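Local structure of TlmII (4HVM) at residues L42-I47 and S130-V135; D48-A53 and L87-L92; R390-I395 and G422-D427. The protein takes part in tallysomycin biosynthesis as a condensation-domain protein of the nonribosomal peptide synthetase kind, and probably binds phosphopantetheine. One frame throughout, in Å; residues are numbered along the deposited sequence.

How the interactions relate
From the N terminus, strand 36-44 runs through a short loop into helix 49-62. Interaction 1 pairs the strand end and loop, 42-47, with 130-135 and closes a long loop. Interaction 2 closes a shorter loop within it, bringing the start of the helix (48-53) to the edge strand 87-91. The two touch, with Val134 packing on Asp49 and Leu52, and both reach the same five-stranded sheet. Interaction 3 follows in series and closes a separate short loop. It joins 390-395 to 422-427, about 18 Å from interaction 1 between centres. Strand 385-388 edges the first sheet, whereas 417-424 belongs to the six-stranded sheet, so interaction 3 ties the chain leaving the first sheet to the second.

Interaction 1 (L42-I47 and S130-V135); sequences LGSGRI and SETDVV
Strands 36-44 and 133-141 are antiparallel neighbours in the mixed five-stranded sheet of the condensation-domain fold, and this contact is the end of their pairing. Gly43 and Val134 form the hydrogen-bonded pair. Gly43 N gives to Val134 O at 2.7 Å, and Val134 N gives back to Gly43 O at 2.8 Å. Each donor lies in the plane of the carbonyl it meets.

The well-packed part is apolar, with Leu42, Val134 and Val135 buried. On one face Leu42 has its CG anti to the backbone N (chi1 170°), and its CD1 meets CG2 of Val135 obliquely at 3.8 Å. On the other face Gly43 has no side chain, and Ile47 folds back beside it. Ile47 CD1 sits 3.9 Å from Val134 CB. Leu126 and Arg128 of strand 122-128 also touch Val134.

The looser, solvent side begins at Ser44. Gly45 N reaches Thr132 O at 2.9 Å, but from above the carbonyl plane. Gly45 has a positive phi (140°), at which a side chain would meet the preceding carbonyl oxygen. Glu131 starts away from the other strand; its OE1 forms a salt bridge with Arg93. Ser130 OG accepts from Asp133 N in an ST motif.

Asp133 is the polar centre, its CG anti to the carbonyl carbon (chi1 -72°), which brings the carboxylate across to Ser44. Asp133 OD1 takes Ser44 OG at 2.9 Å and Thr132 OG1 at 2.9 Å. An alanine here removes the acceptor shared by Ser44 and Thr132 and would probably leave this end looser. Both hydroxyls meet OD1 from above the carboxylate plane.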
loop_
_atom_site.group_PDB
_atom_site.type_symbol
_atom_site.label_atom_id
_atom_site.label_comp_id
_atom_site.label_asym_id
_atom_site.label_seq_id
_atom_site.Cartn_x
_atom_site.Cartn_y
_atom_site.Cartn_z
ATOM N N LEU A 42 -16.737 3.895 8.059
ATOM C CA LEU A 42 -17.713 3.903 9.142
ATOM C C LEU A 42 -18.919 4.766 8.790
ATOM O O LEU A 42 -18.783 5.961 8.533
ATOM C CB LEU A 42 -17.071 4.403 10.436
ATOM C CG LEU A 42 -18.013 4.698 11.603
ATOM C CD1 LEU A 42 -18.795 3.458 11.998
ATOM C CD2 LEU A 42 -17.228 5.234 12.785
ATOM N N GLY A 43 -20.098 4.155 8.777
ATOM C CA GLY A 43 -21.330 4.881 8.528
ATOM C C GLY A 43 -22.080 5.136 9.821
ATOM O O GLY A 43 -22.162 4.261 10.685
ATOM N N SER A 44 -22.628 6.337 9.959
ATOM C CA SER A 44 -23.341 6.701 11.175
ATOM C C SER A 44 -24.645 7.430 10.868
ATOM O O SER A 44 -24.651 8.438 10.166
ATOM C CB SER A 44 -22.456 7.565 12.073
ATOM O OG SER A 44 -23.047 7.739 13.351
ATOM N N GLY A 45 -25.744 6.917 11.409
ATOM C CA GLY A 45 -27.058 7.485 11.169
ATOM C C GLY A 45 -28.080 6.381 10.990
ATOM O O GLY A 45 -27.825 5.237 11.362
ATOM N N ARG A 46 -29.238 6.711 10.426
ATOM C CA ARG A 46 -30.249 5.697 10.148
ATOM C C ARG A 46 -29.852 4.901 8.908
ATOM O O ARG A 46 -29.935 5.401 7.786
ATOM C CB ARG A 46 -31.625 6.337 9.959
ATOM C CG ARG A 46 -32.040 7.235 11.113
ATOM C CD ARG A 46 -33.517 7.597 11.059
ATOM N NE ARG A 46 -33.809 8.790 11.850
ATOM C CZ ARG A 46 -34.021 8.791 13.164
ATOM N NH1 ARG A 46 -33.978 7.658 13.852
ATOM N NH2 ARG A 46 -34.277 9.931 13.792
ATOM N N ILE A 47 -29.415 3.663 9.121
ATOM C CA ILE A 47 -28.901 2.833 8.036
ATOM C C ILE A 47 -29.702 1.544 7.875
ATOM O O ILE A 47 -29.859 0.777 8.825
ATOM C CB ILE A 47 -27.414 2.479 8.260
ATOM C CG1 ILE A 47 -26.574 3.751 8.405
ATOM C CG2 ILE A 47 -26.891 1.610 7.124
ATOM C CD1 ILE A 47 -25.137 3.484 8.809
ATOM N N SER A 130 -23.682 -0.514 16.541
ATOM C CA SER A 130 -24.719 0.003 17.426
ATOM C C SER A 130 -25.989 0.299 16.640
ATOM O O SER A 130 -26.165 -0.183 15.522
ATOM C CB SER A 130 -24.238 1.271 18.135
ATOM O OG SER A 130 -23.864 2.269 17.199
ATOM N N GLU A 131 -26.872 1.100 17.226
ATOM C CA GLU A 131 -28.128 1.450 16.578
ATOM C C GLU A 131 -27.928 2.487 15.478
ATOM O O GLU A 131 -28.812 2.700 14.647
ATOM C CB GLU A 131 -29.133 1.963 17.608
ATOM C CG GLU A 131 -29.442 0.957 18.702
ATOM C CD GLU A 131 -29.931 -0.371 18.149
ATOM O OE1 GLU A 131 -29.441 -1.425 18.608
ATOM O OE2 GLU A 131 -30.810 -0.361 17.261
ATOM N N THR A 132 -26.764 3.129 15.473
ATOM C CA THR A 132 -26.476 4.172 14.495
ATOM C C THR A 132 -25.244 3.862 13.644
ATOM O O THR A 132 -25.143 4.318 12.507
ATOM C CB THR A 132 -26.273 5.543 15.172
ATOM O OG1 THR A 132 -25.160 5.475 16.074
ATOM C CG2 THR A 132 -27.520 5.955 15.942
ATOM N N ASP A 133 -24.317 3.083 14.197
ATOM C CA ASP A 133 -23.022 2.857 13.556
ATOM C C ASP A 133 -22.903 1.522 12.825
ATOM O O ASP A 133 -23.154 0.460 13.395
ATOM C CB ASP A 133 -21.887 2.993 14.579
ATOM C CG ASP A 133 -21.652 4.434 15.006
ATOM O OD1 ASP A 133 -22.579 5.260 14.861
ATOM O OD2 ASP A 133 -20.538 4.739 15.487
ATOM N N VAL A 134 -22.509 1.592 11.557
ATOM C CA VAL A 134 -22.248 0.405 10.751
ATOM C C VAL A 134 -20.926 0.557 10.011
ATOM O O VAL A 134 -20.692 1.568 9.352
ATOM C CB VAL A 134 -23.356 0.169 9.713
ATOM C CG1 VAL A 134 -22.993 -0.996 8.804
ATOM C CG2 VAL A 134 -24.682 -0.084 10.402
ATOM N N VAL A 135 -20.061 -0.447 10.122
ATOM C CA VAL A 135 -18.794 -0.440 9.400
ATOM C C VAL A 135 -18.868 -1.286 8.135
ATOM O O VAL A 135 -19.222 -2.463 8.185
ATOM C CB VAL A 135 -17.631 -0.941 10.275
ATOM C CG1 VAL A 135 -16.389 -1.176 9.426
ATOM C CG2 VAL A 135 -17.340 0.051 11.387
#

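Interaction 2 (D48-A53 and L87-L92); sequences DDDRLA and LVRSDL
Arg89, Ala53 and Leu87 carry most of this surface contact. Arg89 points from strand 87-91 toward the first turn of helix 49-62. Its chain is bent at chi3 (61°), and the guanidinium comes to lie beside the helix. Ala53 CB sits over one face of the guanidinium, offset toward its rim, 3.6 Å from NH1. Asp50 OD1 approaches the edge of the same group, near its plane. Arg89 NH1 gives a weak bond to Asp50 OD1 at 3.4 Å, part of a salt bridge, and NH2 a second weak one to the same oxygen. One oxygen, OD1, takes both N-H groups, and the planes stand 77° apart, so this is not a side-on bridge of two oxygens. The CB of Asp49 also comes near Arg89 NH2, but its carboxylate turns to Arg128, with which it forms a salt bridge.

Leu87 adds the apolar part. Its CG is anti to the backbone N, and CD2 meets Ala53 CB at 3.8 Å.

Leu87 also touches Ala56 and Asp57 further along the helix. Strand 87-91 edges the five-stranded sheet beside the parallel strand 122-128. Helix 49-62 packs on that sheet through Leu52, which meets Leu126 and helix 147-161.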
loop_
_atom_site.group_PDB
_atom_site.type_symbol
_atom_site.label_atom_id
_atom_site.label_comp_id
_atom_site.label_asym_id
_atom_site.label_seq_id
_atom_site.Cartn_x
_atom_site.Cartn_y
_atom_site.Cartn_z
ATOM N N ASP A 48 -30.212 1.316 6.671
ATOM C CA ASP A 48 -30.919 0.079 6.355
ATOM C C ASP A 48 -29.911 -0.998 5.948
ATOM O O ASP A 48 -29.310 -0.926 4.872
ATOM C CB ASP A 48 -31.925 0.328 5.231
ATOM C CG ASP A 48 -32.970 -0.768 5.117
ATOM O OD1 ASP A 48 -32.793 -1.843 5.731
ATOM O OD2 ASP A 48 -33.969 -0.551 4.399
ATOM N N ASP A 49 -29.724 -1.986 6.817
ATOM C CA ASP A 49 -28.736 -3.038 6.587
ATOM C C ASP A 49 -28.994 -3.821 5.306
ATOM O O ASP A 49 -28.075 -4.069 4.526
ATOM C CB ASP A 49 -28.675 -3.998 7.777
ATOM C CG ASP A 49 -27.943 -3.408 8.967
ATOM O OD1 ASP A 49 -27.287 -2.356 8.805
ATOM O OD2 ASP A 49 -28.015 -4.011 10.060
ATOM N N ASP A 50 -30.248 -4.207 5.095
ATOM C CA ASP A 50 -30.623 -4.981 3.919
ATOM C C ASP A 50 -30.384 -4.188 2.642
ATOM O O ASP A 50 -29.985 -4.746 1.620
ATOM C CB ASP A 50 -32.087 -5.414 4.013
ATOM C CG ASP A 50 -32.340 -6.360 5.174
ATOM O OD1 ASP A 50 -31.542 -7.307 5.353
ATOM O OD2 ASP A 50 -33.330 -6.151 5.910
ATOM N N ARG A 51 -30.627 -2.883 2.712
ATOM C CA ARG A 51 -30.405 -2.006 1.572
ATOM C C ARG A 51 -28.913 -1.886 1.292
ATOM O O ARG A 51 -28.487 -1.871 0.139
ATOM C CB ARG A 51 -31.004 -0.622 1.828
ATOM C CG ARG A 51 -30.841 0.346 0.668
ATOM C CD ARG A 51 -31.592 -0.141 -0.561
ATOM N NE ARG A 51 -31.172 0.550 -1.779
ATOM C CZ ARG A 51 -30.246 0.091 -2.617
ATOM N NH1 ARG A 51 -29.638 -1.065 -2.375
ATOM N NH2 ARG A 51 -29.929 0.785 -3.702
ATOM N N LEU A 52 -28.124 -1.804 2.357
ATOM C CA LEU A 52 -26.677 -1.717 2.232
ATOM C C LEU A 52 -26.094 -3.036 1.740
ATOM O O LEU A 52 -25.156 -3.050 0.940
ATOM C CB LEU A 52 -26.048 -1.325 3.568
ATOM C CG LEU A 52 -24.528 -1.136 3.589
ATOM C CD1 LEU A 52 -24.085 -0.068 2.597
ATOM C CD2 LEU A 52 -24.065 -0.794 4.994
ATOM N N ALA A 53 -26.656 -4.142 2.222
ATOM C CA ALA A 53 -26.232 -5.471 1.802
ATOM C C ALA A 53 -26.519 -5.685 0.322
ATOM O O ALA A 53 -25.719 -6.287 -0.393
ATOM C CB ALA A 53 -26.931 -6.537 2.633
ATOM N N LEU A 87 -20.097 -11.548 0.594
ATOM C CA LEU A 87 -20.699 -10.627 1.553
ATOM C C LEU A 87 -20.885 -11.277 2.922
ATOM O O LEU A 87 -21.721 -12.165 3.095
ATOM C CB LEU A 87 -22.032 -10.094 1.028
ATOM C CG LEU A 87 -22.762 -9.113 1.944
ATOM C CD1 LEU A 87 -21.879 -7.918 2.278
ATOM C CD2 LEU A 87 -24.063 -8.660 1.302
ATOM N N VAL A 88 -20.092 -10.829 3.890
ATOM C CA VAL A 88 -20.167 -11.342 5.252
ATOM C C VAL A 88 -20.848 -10.328 6.168
ATOM O O VAL A 88 -20.441 -9.169 6.230
ATOM C CB VAL A 88 -18.764 -11.645 5.807
ATOM C CG1 VAL A 88 -18.859 -12.169 7.232
ATOM C CG2 VAL A 88 -18.037 -12.635 4.902
ATOM N N ARG A 89 -21.886 -10.766 6.876
ATOM C CA ARG A 89 -22.643 -9.877 7.752
ATOM C C ARG A 89 -22.446 -10.244 9.217
ATOM O O ARG A 89 -22.675 -11.387 9.614
ATOM C CB ARG A 89 -24.129 -9.905 7.384
ATOM C CG ARG A 89 -24.383 -9.615 5.915
ATOM C CD ARG A 89 -25.865 -9.582 5.583
ATOM N NE ARG A 89 -26.568 -8.535 6.318
ATOM C CZ ARG A 89 -27.808 -8.138 6.052
ATOM N NH1 ARG A 89 -28.490 -8.695 5.061
ATOM N NH2 ARG A 89 -28.364 -7.177 6.778
ATOM N N SER A 90 -22.014 -9.271 10.013
ATOM C CA SER A 90 -21.752 -9.489 11.432
ATOM C C SER A 90 -22.439 -8.432 12.294
ATOM O O SER A 90 -22.822 -7.370 11.804
ATOM C CB SER A 90 -20.245 -9.488 11.705
ATOM O OG SER A 90 -19.589 -10.524 10.992
ATOM N N ASP A 91 -22.588 -8.732 13.582
ATOM C CA ASP A 91 -23.207 -7.814 14.531
ATOM C C ASP A 91 -22.446 -7.863 15.856
ATOM O O ASP A 91 -22.320 -8.924 16.469
ATOM C CB ASP A 91 -24.680 -8.184 14.740
ATOM C CG ASP A 91 -25.475 -7.075 15.404
ATOM O OD1 ASP A 91 -24.969 -6.468 16.370
ATOM O OD2 ASP A 91 -26.608 -6.803 14.954
ATOM N N LEU A 92 -21.944 -6.712 16.295
ATOM C CA LEU A 92 -21.094 -6.645 17.482
ATOM C C LEU A 92 -21.705 -5.811 18.601
ATOM O O LEU A 92 -20.985 -5.288 19.451
ATOM C CB LEU A 92 -19.728 -6.064 17.119
ATOM C CG LEU A 92 -18.960 -6.750 15.992
ATOM C CD1 LEU A 92 -17.601 -6.099 15.810
ATOM C CD2 LEU A 92 -18.814 -8.239 16.263
#

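Interaction 3 (R390-I395 and G422-D427); sequences READLI and GELGED
Two hydrogen bonds join the short helix 391-394 to the end of strand 417-424. Glu391 provides the first. Its CG is anti to the backbone N (chi1 -173°) and the chain is extended beyond it, which carries the carboxylate across to the strand. OE1 accepts from Glu423 N at 2.9 Å through its anti lone pair, and the bond is nearly straight (173°). The other oxygen, OE2, is hydrogen-bonded to Tyr151 OH, so both oxygens of the carboxylate are engaged. In the second bond Ala392 N gives to Glu423 O at 3.0 Å. It lies in the carbonyl plane, but is more bent at the hydrogen (136°). Residue Glu423 is thus held by both its N-H and its carbonyl.

The apolar contacts lie around these bonds. Leu424 CD1 packs against Ala392 CB at 4.1 Å and beside Arg390 CD at 4.0 Å. Ile395 points toward the strand, and its CD1 rests 3.7 Å from Gly422 CA. Gly422 has no side chain; a CB there would point toward Ile395 and Ala392. A sulfate ion, probably from the crystallisation liquor, is bound near Ile395.

Backbone turns shape both partners. Arg390 O accepts from Asp393 N and Leu394 N at the start of the helix. Leu424 to Asp427 form a type II' turn with Gly425 at its second position, and the chain returns as strand 427-434. The chain of 385-394, whose strand 385-388 edges the other sheet, is consistent with the crossover between the two halves of condensation domains; here its helix docks on a tight beta hairpin of the six-stranded sheet.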
loop_
_atom_site.group_PDB
_atom_site.type_symbol
_atom_site.label_atom_id
_atom_site.label_comp_id
_atom_site.label_asym_id
_atom_site.label_seq_id
_atom_site.Cartn_x
_atom_site.Cartn_y
_atom_site.Cartn_z
ATOM N N ARG A 390 -10.736 3.626 11.559
ATOM C CA ARG A 390 -9.531 3.138 12.232
ATOM C C ARG A 390 -8.424 2.737 11.263
ATOM O O ARG A 390 -7.795 1.694 11.432
ATOM C CB ARG A 390 -9.871 1.955 13.148
ATOM C CG ARG A 390 -10.826 2.283 14.288
ATOM C CD ARG A 390 -10.116 2.968 15.448
ATOM N NE ARG A 390 -11.023 3.223 16.564
ATOM C CZ ARG A 390 -11.266 2.357 17.545
ATOM N NH1 ARG A 390 -10.667 1.174 17.555
ATOM N NH2 ARG A 390 -12.109 2.676 18.519
ATOM N N GLU A 391 -8.198 3.561 10.245
ATOM C CA GLU A 391 -7.203 3.256 9.221
ATOM C C GLU A 391 -5.822 2.994 9.817
ATOM O O GLU A 391 -5.087 2.129 9.343
ATOM C CB GLU A 391 -7.131 4.381 8.187
ATOM C CG GLU A 391 -6.247 4.065 6.990
ATOM C CD GLU A 391 -6.228 5.185 5.967
ATOM O OE1 GLU A 391 -5.922 6.337 6.342
ATOM O OE2 GLU A 391 -6.526 4.911 4.785
ATOM N N ALA A 392 -5.487 3.733 10.870
ATOM C CA ALA A 392 -4.203 3.586 11.549
ATOM C C ALA A 392 -4.020 2.205 12.171
ATOM O O ALA A 392 -2.901 1.700 12.261
ATOM C CB ALA A 392 -4.045 4.659 12.605
ATOM N N ASP A 393 -5.122 1.602 12.600
ATOM C CA ASP A 393 -5.075 0.302 13.262
ATOM C C ASP A 393 -5.218 -0.854 12.271
ATOM O O ASP A 393 -4.800 -1.977 12.551
ATOM C CB ASP A 393 -6.149 0.206 14.352
ATOM C CG ASP A 393 -5.879 1.138 15.520
ATOM O OD1 ASP A 393 -4.693 1.442 15.783
ATOM O OD2 ASP A 393 -6.855 1.559 16.179
ATOM N N LEU A 394 -5.805 -0.576 11.111
ATOM C CA LEU A 394 -5.995 -1.604 10.097
ATOM C C LEU A 394 -4.758 -1.757 9.222
ATOM O O LEU A 394 -4.568 -2.791 8.587
ATOM C CB LEU A 394 -7.224 -1.305 9.241
ATOM C CG LEU A 394 -8.566 -1.571 9.914
ATOM C CD1 LEU A 394 -9.715 -1.119 9.030
ATOM C CD2 LEU A 394 -8.695 -3.047 10.249
ATOM N N ILE A 395 -3.920 -0.725 9.187
ATOM C CA ILE A 395 -2.647 -0.806 8.476
ATOM C C ILE A 395 -1.679 -1.725 9.218
ATOM O O ILE A 395 -1.228 -1.409 10.319
ATOM C CB ILE A 395 -1.999 0.579 8.301
ATOM C CG1 ILE A 395 -2.792 1.407 7.294
ATOM C CG2 ILE A 395 -0.568 0.439 7.824
ATOM C CD1 ILE A 395 -2.264 2.810 7.117
ATOM N N GLY A 422 -1.478 6.434 8.559
ATOM C CA GLY A 422 -2.907 6.182 8.478
ATOM C C GLY A 422 -3.729 7.174 9.279
ATOM O O GLY A 422 -3.275 7.687 10.303
ATOM N N GLU A 423 -4.944 7.442 8.809
ATOM C CA GLU A 423 -5.844 8.371 9.485
ATOM C C GLU A 423 -6.333 7.831 10.821
ATOM O O GLU A 423 -6.414 6.621 11.026
ATOM C CB GLU A 423 -7.059 8.690 8.609
ATOM C CG GLU A 423 -6.830 9.737 7.532
ATOM C CD GLU A 423 -8.132 10.342 7.031
ATOM O OE1 GLU A 423 -8.107 11.021 5.981
ATOM O OE2 GLU A 423 -9.177 10.141 7.692
ATOM N N LEU A 424 -6.668 8.747 11.724
ATOM C CA LEU A 424 -7.307 8.404 12.988
ATOM C C LEU A 424 -8.001 9.644 13.529
ATOM O O LEU A 424 -7.364 10.502 14.140
ATOM C CB LEU A 424 -6.283 7.904 14.002
ATOM C CG LEU A 424 -6.871 7.205 15.224
ATOM C CD1 LEU A 424 -7.312 5.789 14.879
ATOM C CD2 LEU A 424 -5.868 7.208 16.353
ATOM N N GLY A 425 -9.307 9.740 13.306
ATOM C CA GLY A 425 -10.025 10.967 13.591
ATOM C C GLY A 425 -9.575 12.040 12.618
ATOM O O GLY A 425 -9.433 11.779 11.424
ATOM N N GLU A 426 -9.340 13.246 13.122
ATOM C CA GLU A 426 -8.817 14.317 12.288
ATOM C C GLU A 426 -7.302 14.377 12.419
ATOM O O GLU A 426 -6.695 15.423 12.206
ATOM C CB GLU A 426 -9.428 15.665 12.675
ATOM C CG GLU A 426 -10.918 15.788 12.399
ATOM C CD GLU A 426 -11.772 15.324 13.565
ATOM O OE1 GLU A 426 -11.965 16.113 14.515
ATOM O OE2 GLU A 426 -12.255 14.173 13.527
ATOM N N ASP A 427 -6.696 13.249 12.780
ATOM C CA ASP A 427 -5.248 13.173 12.940
ATOM C C ASP A 427 -4.642 12.117 12.021
ATOM O O ASP A 427 -5.349 11.259 11.497
ATOM C CB ASP A 427 -4.887 12.850 14.391
ATOM C CG ASP A 427 -5.386 13.900 15.363
ATOM O OD1 ASP A 427 -5.430 15.089 14.982
ATOM O OD2 ASP A 427 -5.734 13.535 16.508
#